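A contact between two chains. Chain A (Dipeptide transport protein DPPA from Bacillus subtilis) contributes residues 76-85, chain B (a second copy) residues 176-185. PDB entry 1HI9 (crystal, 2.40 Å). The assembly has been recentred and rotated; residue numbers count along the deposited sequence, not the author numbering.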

# COMPACT_ATOMS: atom_id res chain seq x y z
N ASP A 76 15.95 35.04 16.33
CA ASP A 76 16.58 34.50 15.14
C ASP A 76 16.56 32.98 15.25
O ASP A 76 17.11 32.40 16.20
N LEU A 77 15.94 32.33 14.27
CA LEU A 77 15.80 30.88 14.26
C LEU A 77 16.75 30.13 13.34
O LEU A 77 16.92 30.48 12.18
N ILE A 78 17.36 29.08 13.89
CA ILE A 78 18.26 28.23 13.12
C ILE A 78 17.44 26.98 12.89
O ILE A 78 17.14 26.25 13.84
N SER A 79 17.06 26.74 11.64
CA SER A 79 16.24 25.59 11.31
C SER A 79 16.97 24.71 10.30
O SER A 79 17.68 25.21 9.43
N GLY A 80 16.80 23.40 10.43
CA GLY A 80 17.46 22.49 9.52
C GLY A 80 18.50 21.61 10.20
O GLY A 80 18.93 21.91 11.32
N ASP A 81 18.91 20.54 9.53
CA ASP A 81 19.87 19.62 10.10
C ASP A 81 21.20 19.59 9.33
O ASP A 81 21.45 20.42 8.45
N VAL A 82 22.03 18.62 9.67
CA VAL A 82 23.34 18.48 9.08
C VAL A 82 24.16 19.73 9.41
O VAL A 82 24.94 20.23 8.59
N LYS A 83 23.96 20.25 10.62
CA LYS A 83 24.71 21.42 11.09
C LYS A 83 25.99 20.93 11.77
O LYS A 83 25.96 19.98 12.55
N PRO A 84 27.12 21.57 11.46
CA PRO A 84 28.43 21.20 12.03
C PRO A 84 28.38 20.84 13.53
O PRO A 84 29.04 19.89 13.96
N PHE A 85 27.60 21.59 14.32
CA PHE A 85 27.52 21.31 15.75
C PHE A 85 26.13 20.96 16.29
O PHE A 85 25.84 21.19 17.46
N THR B 176 22.91 30.71 5.15
CA THR B 176 23.15 29.29 4.97
C THR B 176 24.14 28.72 5.98
O THR B 176 25.20 29.29 6.20
N ILE B 177 23.78 27.59 6.59
CA ILE B 177 24.66 26.92 7.55
C ILE B 177 25.12 25.61 6.92
O ILE B 177 26.27 25.20 7.08
N SER B 178 24.20 24.96 6.19
CA SER B 178 24.50 23.71 5.48
C SER B 178 23.55 23.62 4.28
O SER B 178 22.72 24.50 4.07
N ARG B 179 23.66 22.56 3.50
CA ARG B 179 22.79 22.44 2.35
C ARG B 179 21.32 22.25 2.78
O ARG B 179 20.42 22.41 1.96
N SER B 180 21.08 21.93 4.05
CA SER B 180 19.72 21.72 4.55
C SER B 180 19.50 22.37 5.91
O SER B 180 18.77 21.83 6.75
N ALA B 181 20.13 23.52 6.12
CA ALA B 181 20.01 24.23 7.39
C ALA B 181 20.34 25.70 7.19
O ALA B 181 21.28 26.05 6.47
N VAL B 182 19.58 26.56 7.84
CA VAL B 182 19.81 27.99 7.73
C VAL B 182 19.43 28.74 8.99
O VAL B 182 18.71 28.23 9.85
N LYS B 183 19.92 29.97 9.09
CA LYS B 183 19.59 30.85 10.19
C LYS B 183 18.74 31.88 9.46
O LYS B 183 19.22 32.58 8.57
N CYS B 184 17.46 31.95 9.82
CA CYS B 184 16.57 32.87 9.13
C CYS B 184 15.97 33.97 9.95
O CYS B 184 16.02 33.96 11.18
N LEU B 185 15.40 34.94 9.24
CA LEU B 185 14.74 36.09 9.85
C LEU B 185 13.26 35.74 9.97
O LEU B 185 12.76 34.90 9.22

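Strand 76-80 of chain A runs antiparallel to strand 181-184 of chain B, and the two backbones set the directions of the side chains. Ser A79 N donates to Val B182 O at 2.9 Å, and Val B182 N returns a bond to Ser A79 O at 2.8 Å. Leu A77 and Cys B184 form the next hydrogen-bonded pair. Cys B184 N to Leu A77 O is 2.8 Å, while Leu A77 N to Cys B184 O is weak at 3.5 Å.

Side chains alternate across this sheet. Leu A77, Ser A79, Val B182 and Cys B184 lie on one face. Leu A77 is t at chi1 and p at chi2, Ser A79 is t and Val B182 is m. Cys B184 sits between wells, with chi1 at 31°. Its SG lies 3.5 Å from Leu A77 O.

Ile A78 and Lys B183 share the other face. Ile A78 is m,t. Its CG1 lies 4.1 Å from Lys B183 CB, and its CG2 meets Ile B177 CD1 at 3.6 Å. Lys B183 is t at all four chi angles, so the chain is extended. Its CE passes 4.2 Å from Asp A76 CB. Asp A76 is m, and its OD1 lies 4.4 Å from Leu B185 CD2.

Gly A80 leaves no room for a side chain. An ideal CB would stand 2.3 Å from both Ser B180 O and Ala B181 CA. The backbone angles, phi 114° and psi 164°, also call for glycine.

Asp A81 meets two serines of chain B. The CA-to-CB bond of Asp A81 points away, but with chi1 p the end of the side chain comes nearer chain B. Ser B180, also p, points toward chain A and donates from OG to Asp A81 OD1 at 3.0 Å. Ser B178 is p as well. Its OG donates to Asp A81 O at 3.0 Å and accepts from Ser B180 N, also at 3.0 Å. One hydroxyl thus serves both the contact and its own turn. Val A82 is t and points toward chain B. Its CG2 lies 3.4 Å from Ser B180 OG.

Ile B177 points toward chain A and is m,t. Its CG2 lies 4.0 Å from Pro A84 CD and 4.0 Å from Lys A83 CG. Ala B181 CB fits 3.6 Å from that same Lys A83 CG. Lys A83 is m,t,m,t, and its end leads away from chain B. There NZ makes a weak hydrogen bond to Gly A80 O at 3.2 Å, within its own chain.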

# COMPACT_ATOMS: atom_id res chain seq x y z
CB ASP A 76 18.03 34.99 15.03
CG ASP A 76 18.12 36.51 14.94
OD1 ASP A 76 17.56 37.08 13.97
OD2 ASP A 76 18.76 37.13 15.83
CB LEU A 77 14.36 30.48 13.90
CG LEU A 77 14.08 28.99 13.68
CD1 LEU A 77 14.17 28.24 14.99
CD2 LEU A 77 12.70 28.82 13.07
CB ILE A 78 19.52 27.85 13.90
CG1 ILE A 78 20.43 29.07 14.06
CG2 ILE A 78 20.25 26.72 13.17
CD1 ILE A 78 21.73 28.78 14.78
CB SER A 79 14.90 26.08 10.74
OG SER A 79 13.99 25.01 10.59
CB ASP A 81 19.27 18.21 10.19
CG ASP A 81 19.03 17.59 8.83
OD1 ASP A 81 18.87 18.35 7.85
OD2 ASP A 81 18.98 16.34 8.74
CB VAL A 82 23.28 18.28 7.53
CG1 VAL A 82 24.64 17.80 7.02
CG2 VAL A 82 22.22 17.25 7.16
CB LYS A 83 23.89 22.23 12.09
CG LYS A 83 22.67 22.88 11.50
CD LYS A 83 21.75 23.44 12.57
CE LYS A 83 21.24 22.34 13.49
NZ LYS A 83 20.02 22.78 14.20
CB PRO A 84 29.28 22.43 11.74
CG PRO A 84 28.74 22.88 10.42
CD PRO A 84 27.24 22.76 10.60
CB PHE A 85 28.16 22.45 16.56
CG PHE A 85 29.65 22.54 16.36
CD1 PHE A 85 30.18 23.35 15.35
CD2 PHE A 85 30.51 21.74 17.10
CE1 PHE A 85 31.54 23.35 15.08
CE2 PHE A 85 31.87 21.73 16.83
CZ PHE A 85 32.39 22.53 15.82
CB THR B 176 23.70 29.01 3.55
OG1 THR B 176 22.64 29.15 2.60
CG2 THR B 176 24.29 27.61 3.46
CB ILE B 177 23.93 26.66 8.90
CG1 ILE B 177 23.63 27.99 9.59
CG2 ILE B 177 24.79 25.78 9.82
CD1 ILE B 177 22.83 27.88 10.87
CB SER B 178 24.30 22.49 6.38
OG SER B 178 22.94 22.09 6.46
CB ARG B 179 23.25 21.29 1.46
CG ARG B 179 22.57 21.23 0.11
CD ARG B 179 23.46 20.50 -0.87
NE ARG B 179 22.86 20.37 -2.20
CZ ARG B 179 21.96 19.44 -2.53
NH1 ARG B 179 21.56 18.55 -1.63
NH2 ARG B 179 21.50 19.39 -3.78
CB SER B 180 19.42 20.22 4.65
OG SER B 180 20.30 19.60 5.57
CB ALA B 181 20.97 23.63 8.41
CB VAL B 182 18.99 28.60 6.55
CG1 VAL B 182 19.47 28.03 5.22
CG2 VAL B 182 17.50 28.31 6.75
CB LYS B 183 20.85 31.51 10.76
CG LYS B 183 20.59 32.61 11.78
CD LYS B 183 21.89 33.36 12.09
CE LYS B 183 21.63 34.63 12.88
NZ LYS B 183 22.83 35.49 12.95
CB CYS B 184 15.46 32.08 8.44
SG CYS B 184 14.98 30.54 9.27
CB LEU B 185 14.91 37.31 8.94
CG LEU B 185 16.34 37.70 8.54
CD1 LEU B 185 16.29 38.74 7.44
CD2 LEU B 185 17.09 38.23 9.75